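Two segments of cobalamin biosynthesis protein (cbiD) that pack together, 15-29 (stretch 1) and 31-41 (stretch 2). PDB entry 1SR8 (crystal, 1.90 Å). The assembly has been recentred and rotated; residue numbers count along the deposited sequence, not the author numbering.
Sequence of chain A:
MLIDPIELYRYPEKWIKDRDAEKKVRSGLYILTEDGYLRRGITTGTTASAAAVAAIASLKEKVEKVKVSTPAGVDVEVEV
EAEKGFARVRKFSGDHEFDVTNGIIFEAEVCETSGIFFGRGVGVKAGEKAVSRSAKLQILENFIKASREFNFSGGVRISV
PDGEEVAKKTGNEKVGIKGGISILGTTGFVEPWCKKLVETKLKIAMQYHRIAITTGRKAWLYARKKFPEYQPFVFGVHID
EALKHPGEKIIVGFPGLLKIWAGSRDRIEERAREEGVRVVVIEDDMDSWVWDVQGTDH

Stretch 1 (15-29) WIKDRDAEKKVRSGL
Stretch 2 (31-41) ILTEDGYLRRG

Contact between a loop and short helix (stretch 1, 15-29) and a β-hairpin (stretch 2, 31-41) of one chain, burying 745 Å² summed over both sides and built chiefly round Trp15, Tyr37 and Leu32. Stretch 1 is loop before the helix, the segment around Ala21 to Val25 is helical, and the chain leaves helical angles at Gly28 (phi/psi 77/-10), where positive phi favours glycine. In stretch 2 the strand through Ile31 and Leu32, which begins earlier in the chain, and the strand through Tyr37 to Arg39 are antiparallel, paired by Ile31 N to Leu38 O and Leu38 N to Ile31 O, both 2.8 Å, and Thr33 N to Gly36 O, 2.9 Å. The turn between them passes through Glu34 (-56/-40) and Asp35 (-135/70); Gly36 (127/-155) adopts angles at which a CB would jam against the preceding carbonyl. The register sets CA of Trp15 5.3 Å from CA of Glu34, CA of Val25 6.2 Å from CA of Ile31, and CA of Leu29 4.8 Å from CA of Arg40.

Trp15 (phi/psi -92/-23, chi1 m at -71°, chi2 13°) points toward the hairpin and lays its indole against the turn. Glu34 CA stands 3.7 Å from the centroid of the five-membered ring of Trp15, 11° off the normal, a CH-pi contact over the face. Trp15 CE3 approaches Thr33 C at 3.4 Å and Glu34 N at 3.6 Å, so the ring rests on the backbone of Thr33 and Glu34, while Trp15 NE1 also meets Glu34 CG at 3.7 Å. Leu32 O lies at the ring edge, buried without a polar partner.

Leu32 (-69/137, chi1 t, chi2 p) points toward stretch 1 and packs against the CB and carbonyl of Trp15, with Leu32 CD1 3.6 Å from Trp15 O. Leu32 CD2 is 3.6 Å from Ile16 CG1 and 4.1 Å from Trp15 CB, while Leu32 CB meets Val25 CG2 at 4.2 Å, joining the loop to the helix through one apolar side chain.

Tyr37 (-134/154, chi1 m at -65°, chi2 -83°) also points toward stretch 1, reaching Asp18, Ala21 and Lys24. Tyr37 OH lies 3.0 Å from Ala21 CA and 3.1 Å from Ala21 CB, a tight fit at the ring edge, and donates a weak hydrogen bond to Asp18 OD2 at 3.4 Å. Lys24 (chi1 m, chi2 t, chi3 92°, chi4 p) covers one face: Lys24 CD is 3.9 Å from the centroid of the Tyr37 ring, 22° off the normal, a CH-pi contact. The ammonium passes farther off, Lys24 NZ lying 5.4 Å from the same Tyr37 centroid, at most a weak cation-pi attraction; Lys24 NZ also forms a salt bridge with Asp20 OD2 at 3.4 Å, its hydrogen bond weak.

Arg40 (-85/157, chi1 m, chi2 -138°, chi3 t, chi4 79°) closes the other end. Arg40 N donates to Leu29 O at 2.9 Å, nearly straight at 171°, and Arg40 NH1 donates to Gly28 O at 2.9 Å and 158°, the oxygen lying near the guanidinium plane. Water 2 donates to both Leu29 O (3.0 Å) and Arg40 O (2.5 Å), bridging the two backbones.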

ATOM      1  N   TRP A  15     -23.013  -5.328  -9.212  1.00 50.69           N
ATOM      2  CA  TRP A  15     -21.704  -5.934  -9.493  1.00 48.44           C
ATOM      3  C   TRP A  15     -21.499  -7.133  -8.584  1.00 47.75           C
ATOM      4  O   TRP A  15     -20.699  -8.030  -8.872  1.00 47.09           O
ATOM      5  CB  TRP A  15     -20.583  -4.928  -9.226  1.00 47.32           C
ATOM      6  CG  TRP A  15     -20.498  -3.802 -10.212  1.00 46.35           C
ATOM      7  CD1 TRP A  15     -21.433  -3.438 -11.141  1.00 45.52           C
ATOM      8  CD2 TRP A  15     -19.413  -2.880 -10.354  1.00 45.85           C
ATOM      9  NE1 TRP A  15     -20.996  -2.350 -11.851  1.00 45.03           N
ATOM     10  CE2 TRP A  15     -19.758  -1.987 -11.390  1.00 45.59           C
ATOM     11  CE3 TRP A  15     -18.180  -2.724  -9.704  1.00 43.71           C
ATOM     12  CZ2 TRP A  15     -18.911  -0.947 -11.795  1.00 45.31           C
ATOM     13  CZ3 TRP A  15     -17.340  -1.691 -10.106  1.00 43.25           C
ATOM     14  CH2 TRP A  15     -17.710  -0.816 -11.142  1.00 44.14           C
ATOM     15  N   ILE A  16     -22.224  -7.117  -7.472  1.00 47.74           N
ATOM     16  CA  ILE A  16     -22.159  -8.169  -6.477  1.00 47.81           C
ATOM     17  C   ILE A  16     -23.067  -9.315  -6.874  1.00 49.96           C
ATOM     18  O   ILE A  16     -24.289  -9.253  -6.722  1.00 50.61           O
ATOM     19  CB  ILE A  16     -22.590  -7.652  -5.103  1.00 46.34           C
ATOM     20  CG1 ILE A  16     -21.903  -6.311  -4.827  1.00 46.26           C
ATOM     21  CG2 ILE A  16     -22.234  -8.678  -4.035  1.00 45.47           C
ATOM     22  CD1 ILE A  16     -22.257  -5.684  -3.497  1.00 46.32           C
ATOM     23  N   LYS A  17     -22.447 -10.355  -7.408  1.00 51.11           N
ATOM     24  CA  LYS A  17     -23.132 -11.560  -7.844  1.00 51.82           C
ATOM     25  C   LYS A  17     -22.167 -12.629  -7.373  1.00 52.48           C
ATOM     26  O   LYS A  17     -21.302 -13.085  -8.126  1.00 54.24           O
ATOM     27  CB  LYS A  17     -23.261 -11.566  -9.369  1.00 51.70           C
ATOM     28  CG  LYS A  17     -21.953 -11.281 -10.107  1.00 52.39           C
ATOM     29  CD  LYS A  17     -22.167 -11.070 -11.601  1.00 53.06           C
ATOM     30  CE  LYS A  17     -22.978  -9.803 -11.899  1.00 53.44           C
ATOM     31  NZ  LYS A  17     -24.392  -9.868 -11.429  1.00 54.54           N
ATOM     32  N   ASP A  18     -22.307 -13.019  -6.111  1.00 51.88           N
ATOM     33  CA  ASP A  18     -21.387 -13.988  -5.535  1.00 50.94           C
ATOM     34  C   ASP A  18     -21.677 -13.904  -4.045  1.00 51.68           C
ATOM     35  O   ASP A  18     -21.830 -12.797  -3.510  1.00 52.41           O
ATOM     36  CB  ASP A  18     -19.963 -13.484  -5.793  1.00 50.41           C
ATOM     37  CG  ASP A  18     -18.958 -14.595  -5.993  1.00 49.73           C
ATOM     38  OD1 ASP A  18     -19.066 -15.314  -7.019  1.00 49.76           O
ATOM     39  OD2 ASP A  18     -18.047 -14.731  -5.133  1.00 49.09           O
ATOM     40  N   ARG A  19     -21.767 -15.035  -3.355  1.00 52.37           N
ATOM     41  CA  ARG A  19     -21.999 -14.956  -1.905  1.00 53.12           C
ATOM     42  C   ARG A  19     -20.613 -14.773  -1.246  1.00 53.21           C
ATOM     43  O   ARG A  19     -20.484 -14.444  -0.048  1.00 52.68           O
ATOM     44  CB  ARG A  19     -22.677 -16.247  -1.396  1.00 52.28           C
ATOM     45  N   ASP A  20     -19.587 -14.967  -2.065  1.00 53.55           N
ATOM     46  CA  ASP A  20     -18.206 -14.869  -1.639  1.00 53.65           C
ATOM     47  C   ASP A  20     -17.669 -13.443  -1.843  1.00 53.13           C
ATOM     48  O   ASP A  20     -16.624 -13.080  -1.297  1.00 52.94           O
ATOM     49  CB  ASP A  20     -17.398 -15.881  -2.456  1.00 55.67           C
ATOM     50  CG  ASP A  20     -16.017 -16.108  -1.910  1.00 56.73           C
ATOM     51  OD1 ASP A  20     -15.897 -16.363  -0.693  1.00 59.48           O
ATOM     52  OD2 ASP A  20     -15.052 -16.045  -2.702  1.00 58.84           O
ATOM     53  N   ALA A  21     -18.402 -12.643  -2.619  1.00 51.08           N
ATOM     54  CA  ALA A  21     -18.024 -11.265  -2.941  1.00 48.48           C
ATOM     55  C   ALA A  21     -17.682 -10.369  -1.750  1.00 47.68           C
ATOM     56  O   ALA A  21     -16.793  -9.525  -1.839  1.00 45.81           O
ATOM     57  CB  ALA A  21     -19.119 -10.616  -3.769  1.00 47.54           C
ATOM     58  N   GLU A  22     -18.389 -10.534  -0.640  1.00 48.24           N
ATOM     59  CA  GLU A  22     -18.108  -9.705   0.520  1.00 48.14           C
ATOM     60  C   GLU A  22     -16.897 -10.159   1.309  1.00 46.77           C
ATOM     61  O   GLU A  22     -16.216  -9.335   1.910  1.00 48.15           O
ATOM     62  CB  GLU A  22     -19.288  -9.651   1.478  1.00 49.58           C
ATOM     63  CG  GLU A  22     -18.916  -8.885   2.730  1.00 53.38           C
ATOM     64  CD  GLU A  22     -19.951  -8.966   3.809  1.00 56.06           C
ATOM     65  OE1 GLU A  22     -19.652  -8.515   4.937  1.00 59.68           O
ATOM     66  OE2 GLU A  22     -21.058  -9.475   3.538  1.00 57.27           O
ATOM     67  N   LYS A  23     -16.645 -11.464   1.330  1.00 44.99           N
ATOM     68  CA  LYS A  23     -15.505 -12.010   2.060  1.00 42.95           C
ATOM     69  C   LYS A  23     -14.220 -11.499   1.401  1.00 40.83           C
ATOM     70  O   LYS A  23     -13.263 -11.118   2.080  1.00 40.06           O
ATOM     71  CB  LYS A  23     -15.549 -13.545   2.036  1.00 43.99           C
ATOM     72  CG  LYS A  23     -14.748 -14.231   3.148  1.00 46.77           C
ATOM     73  CD  LYS A  23     -14.923 -15.762   3.108  1.00 50.75           C
ATOM     74  CE  LYS A  23     -14.199 -16.487   4.268  1.00 52.90           C
ATOM     75  NZ  LYS A  23     -14.748 -16.213   5.649  1.00 54.28           N
ATOM     76  N   LYS A  24     -14.216 -11.482   0.072  1.00 37.50           N
ATOM     77  CA  LYS A  24     -13.067 -11.016  -0.687  1.00 36.36           C
ATOM     78  C   LYS A  24     -12.881  -9.510  -0.506  1.00 34.66           C
ATOM     79  O   LYS A  24     -11.775  -9.043  -0.240  1.00 34.13           O
ATOM     80  CB  LYS A  24     -13.256 -11.356  -2.164  1.00 36.43           C
ATOM     81  CG  LYS A  24     -13.585 -12.828  -2.389  1.00 38.32           C
ATOM     82  CD  LYS A  24     -13.910 -13.130  -3.846  1.00 39.97           C
ATOM     83  CE  LYS A  24     -12.678 -13.554  -4.637  1.00 42.10           C
ATOM     84  NZ  LYS A  24     -12.235 -14.951  -4.316  1.00 43.33           N
ATOM     85  N   VAL A  25     -13.965  -8.756  -0.640  1.00 32.43           N
ATOM     86  CA  VAL A  25     -13.909  -7.309  -0.485  1.00 31.89           C
ATOM     87  C   VAL A  25     -13.497  -6.918   0.930  1.00 31.49           C
ATOM     88  O   VAL A  25     -12.606  -6.093   1.121  1.00 31.72           O
ATOM     89  CB  VAL A  25     -15.272  -6.663  -0.832  1.00 31.00           C
ATOM     90  CG1 VAL A  25     -15.307  -5.209  -0.376  1.00 30.24           C
ATOM     91  CG2 VAL A  25     -15.496  -6.739  -2.330  1.00 29.11           C
ATOM     92  N   ARG A  26     -14.148  -7.516   1.920  1.00 31.08           N
ATOM     93  CA  ARG A  26     -13.851  -7.245   3.324  1.00 32.19           C
ATOM     94  C   ARG A  26     -12.390  -7.572   3.693  1.00 30.50           C
ATOM     95  O   ARG A  26     -11.878  -7.094   4.707  1.00 29.42           O
ATOM     96  CB  ARG A  26     -14.802  -8.067   4.202  1.00 37.76           C
ATOM     97  CG  ARG A  26     -14.544  -7.991   5.699  1.00 44.84           C
ATOM     98  CD  ARG A  26     -15.204  -6.764   6.330  1.00 51.21           C
ATOM     99  NE  ARG A  26     -14.989  -6.707   7.780  1.00 54.11           N
ATOM    100  CZ  ARG A  26     -15.719  -5.974   8.622  1.00 55.83           C
ATOM    101  NH1 ARG A  26     -16.721  -5.227   8.166  1.00 54.91           N
ATOM    102  NH2 ARG A  26     -15.454  -5.996   9.926  1.00 55.66           N
ATOM    103  N   SER A  27     -11.722  -8.374   2.865  1.00 28.33           N
ATOM    104  CA  SER A  27     -10.342  -8.777   3.122  1.00 27.18           C
ATOM    105  C   SER A  27      -9.303  -7.735   2.699  1.00 26.92           C
ATOM    106  O   SER A  27      -8.123  -7.851   3.030  1.00 27.21           O
ATOM    107  CB  SER A  27     -10.045 -10.099   2.404  1.00 25.65           C
ATOM    108  OG  SER A  27      -9.802  -9.907   1.016  1.00 25.82           O
ATOM    109  N   GLY A  28      -9.746  -6.719   1.970  1.00 27.57           N
ATOM    110  CA  GLY A  28      -8.833  -5.692   1.498  1.00 26.89           C
ATOM    111  C   GLY A  28      -8.012  -6.182   0.317  1.00 26.68           C
ATOM    112  O   GLY A  28      -7.331  -5.403  -0.348  1.00 26.07           O
ATOM    113  N   LEU A  29      -8.088  -7.477   0.035  1.00 26.37           N
ATOM    114  CA  LEU A  29      -7.319  -8.045  -1.063  1.00 26.90           C
ATOM    115  C   LEU A  29      -8.028  -8.058  -2.424  1.00 26.95           C
ATOM    116  O   LEU A  29      -7.407  -8.355  -3.449  1.00 26.79           O
ATOM    117  CB  LEU A  29      -6.842  -9.454  -0.675  1.00 26.30           C
ATOM    118  CG  LEU A  29      -5.795  -9.460   0.453  1.00 25.83           C
ATOM    119  CD1 LEU A  29      -5.667 -10.854   1.028  1.00 25.57           C
ATOM    120  CD2 LEU A  29      -4.454  -8.971  -0.066  1.00 22.26           C
ATOM    121  N   ILE A  31     -10.736  -5.933  -5.187  1.00 28.11           N
ATOM    122  CA  ILE A  31     -11.492  -4.781  -5.655  1.00 28.65           C
ATOM    123  C   ILE A  31     -12.471  -5.369  -6.674  1.00 31.44           C
ATOM    124  O   ILE A  31     -12.082  -5.815  -7.756  1.00 31.39           O
ATOM    125  CB  ILE A  31     -10.622  -3.739  -6.388  1.00 26.04           C
ATOM    126  CG1 ILE A  31      -9.635  -3.086  -5.423  1.00 25.57           C
ATOM    127  CG2 ILE A  31     -11.516  -2.678  -7.003  1.00 24.07           C
ATOM    128  CD1 ILE A  31      -8.775  -2.020  -6.070  1.00 23.24           C
ATOM    129  N   LEU A  32     -13.741  -5.389  -6.313  1.00 33.20           N
ATOM    130  CA  LEU A  32     -14.768  -5.928  -7.184  1.00 35.09           C
ATOM    131  C   LEU A  32     -14.965  -5.017  -8.390  1.00 35.91           C
ATOM    132  O   LEU A  32     -14.976  -3.795  -8.257  1.00 34.04           O
ATOM    133  CB  LEU A  32     -16.065  -6.060  -6.387  1.00 35.41           C
ATOM    134  CG  LEU A  32     -17.389  -6.367  -7.073  1.00 38.48           C
ATOM    135  CD1 LEU A  32     -17.341  -7.722  -7.756  1.00 39.89           C
ATOM    136  CD2 LEU A  32     -18.478  -6.339  -6.020  1.00 39.02           C
ATOM    137  N   THR A  33     -15.084  -5.617  -9.570  1.00 37.90           N
ATOM    138  CA  THR A  33     -15.312  -4.851 -10.789  1.00 39.46           C
ATOM    139  C   THR A  33     -16.640  -5.267 -11.418  1.00 41.54           C
ATOM    140  O   THR A  33     -17.341  -6.157 -10.917  1.00 39.90           O
ATOM    141  CB  THR A  33     -14.200  -5.053 -11.843  1.00 38.67           C
ATOM    142  OG1 THR A  33     -14.319  -6.353 -12.431  1.00 40.72           O
ATOM    143  CG2 THR A  33     -12.834  -4.910 -11.204  1.00 39.28           C
ATOM    144  N   GLU A  34     -16.971  -4.606 -12.521  1.00 44.33           N
ATOM    145  CA  GLU A  34     -18.205  -4.860 -13.257  1.00 47.19           C
ATOM    146  C   GLU A  34     -18.293  -6.342 -13.648  1.00 48.42           C
ATOM    147  O   GLU A  34     -19.359  -6.958 -13.569  1.00 48.63           O
ATOM    148  CB  GLU A  34     -18.226  -3.971 -14.505  1.00 47.41           C
ATOM    149  CG  GLU A  34     -19.603  -3.575 -14.995  1.00 49.58           C
ATOM    150  CD  GLU A  34     -19.549  -2.423 -15.988  1.00 50.24           C
ATOM    151  OE1 GLU A  34     -18.841  -2.547 -17.007  1.00 52.16           O
ATOM    152  OE2 GLU A  34     -20.214  -1.393 -15.750  1.00 50.64           O
ATOM    153  N   ASP A  35     -17.157  -6.908 -14.049  1.00 48.92           N
ATOM    154  CA  ASP A  35     -17.099  -8.308 -14.455  1.00 49.27           C
ATOM    155  C   ASP A  35     -15.894  -9.046 -13.866  1.00 47.36           C
ATOM    156  O   ASP A  35     -14.965  -9.411 -14.588  1.00 49.54           O
ATOM    157  CB  ASP A  35     -17.072  -8.404 -15.992  1.00 51.61           C
ATOM    158  CG  ASP A  35     -15.880  -7.680 -16.608  1.00 53.56           C
ATOM    159  OD1 ASP A  35     -15.817  -7.591 -17.854  1.00 53.90           O
ATOM    160  OD2 ASP A  35     -15.004  -7.201 -15.853  1.00 56.03           O
ATOM    161  N   GLY A  36     -15.912  -9.269 -12.556  1.00 44.54           N
ATOM    162  CA  GLY A  36     -14.808  -9.973 -11.924  1.00 41.20           C
ATOM    163  C   GLY A  36     -14.204  -9.247 -10.741  1.00 39.25           C
ATOM    164  O   GLY A  36     -14.869  -8.430 -10.106  1.00 38.01           O
ATOM    165  N   TYR A  37     -12.939  -9.545 -10.454  1.00 38.59           N
ATOM    166  CA  TYR A  37     -12.214  -8.938  -9.337  1.00 38.56           C
ATOM    167  C   TYR A  37     -10.816  -8.481  -9.754  1.00 37.46           C
ATOM    168  O   TYR A  37     -10.242  -8.996 -10.713  1.00 38.92           O
ATOM    169  CB  TYR A  37     -12.047  -9.951  -8.193  1.00 39.84           C
ATOM    170  CG  TYR A  37     -13.331 -10.398  -7.520  1.00 42.61           C
ATOM    171  CD1 TYR A  37     -13.917  -9.632  -6.507  1.00 43.00           C
ATOM    172  CD2 TYR A  37     -13.969 -11.583  -7.904  1.00 44.26           C
ATOM    173  CE1 TYR A  37     -15.116 -10.035  -5.888  1.00 44.53           C
ATOM    174  CE2 TYR A  37     -15.172 -11.997  -7.292  1.00 46.14           C
ATOM    175  CZ  TYR A  37     -15.738 -11.218  -6.288  1.00 45.51           C
ATOM    176  OH  TYR A  37     -16.922 -11.612  -5.695  1.00 45.29           O
ATOM    177  N   LEU A  38     -10.286  -7.490  -9.041  1.00 35.19           N
ATOM    178  CA  LEU A  38      -8.921  -7.020  -9.262  1.00 32.23           C
ATOM    179  C   LEU A  38      -8.254  -7.380  -7.938  1.00 31.55           C
ATOM    180  O   LEU A  38      -8.850  -7.213  -6.870  1.00 30.66           O
ATOM    181  CB  LEU A  38      -8.854  -5.508  -9.495  1.00 32.81           C
ATOM    182  CG  LEU A  38      -8.975  -5.015 -10.940  1.00 34.38           C
ATOM    183  CD1 LEU A  38      -8.997  -3.493 -10.974  1.00 35.71           C
ATOM    184  CD2 LEU A  38      -7.810  -5.534 -11.751  1.00 33.78           C
ATOM    185  N   ARG A  39      -7.034  -7.899  -8.007  1.00 31.07           N
ATOM    186  CA  ARG A  39      -6.308  -8.311  -6.809  1.00 30.48           C
ATOM    187  C   ARG A  39      -5.348  -7.237  -6.276  1.00 27.43           C
ATOM    188  O   ARG A  39      -4.523  -6.703  -7.015  1.00 25.92           O
ATOM    189  CB  ARG A  39      -5.529  -9.612  -7.101  1.00 33.08           C
ATOM    190  CG  ARG A  39      -6.403 -10.811  -7.509  1.00 38.36           C
ATOM    191  CD  ARG A  39      -5.652 -11.809  -8.411  1.00 43.00           C
ATOM    192  NE  ARG A  39      -5.153 -13.000  -7.711  1.00 49.50           N
ATOM    193  CZ  ARG A  39      -5.892 -14.058  -7.355  1.00 52.30           C
ATOM    194  NH1 ARG A  39      -7.194 -14.101  -7.626  1.00 53.75           N
ATOM    195  NH2 ARG A  39      -5.326 -15.087  -6.726  1.00 51.84           N
ATOM    196  N   ARG A  40      -5.482  -6.910  -4.994  1.00 25.60           N
ATOM    197  CA  ARG A  40      -4.581  -5.952  -4.361  1.00 25.29           C
ATOM    198  C   ARG A  40      -3.352  -6.749  -3.922  1.00 25.95           C
ATOM    199  O   ARG A  40      -3.428  -7.967  -3.735  1.00 25.66           O
ATOM    200  CB  ARG A  40      -5.215  -5.332  -3.110  1.00 23.53           C
ATOM    201  CG  ARG A  40      -6.292  -4.306  -3.375  1.00 23.57           C
ATOM    202  CD  ARG A  40      -6.125  -3.142  -2.416  1.00 21.87           C
ATOM    203  NE  ARG A  40      -7.113  -2.091  -2.625  1.00 21.94           N
ATOM    204  CZ  ARG A  40      -8.367  -2.143  -2.184  1.00 21.95           C
ATOM    205  NH1 ARG A  40      -8.787  -3.202  -1.507  1.00 21.63           N
ATOM    206  NH2 ARG A  40      -9.198  -1.133  -2.414  1.00 18.90           N
ATOM    207  N   GLY A  41      -2.225  -6.068  -3.748  1.00 24.81           N
ATOM    208  CA  GLY A  41      -1.024  -6.750  -3.299  1.00 22.44           C
ATOM    209  C   GLY A  41      -0.723  -6.329  -1.876  1.00 21.53           C
ATOM    210  O   GLY A  41      -1.547  -5.676  -1.234  1.00 19.71           O
TER
HETATM  211  O   HOH W   1     -11.041  -5.223  -0.667  1.00 23.30           O
HETATM  212  O   HOH W   2      -4.912  -9.927  -3.956  1.00 38.54           O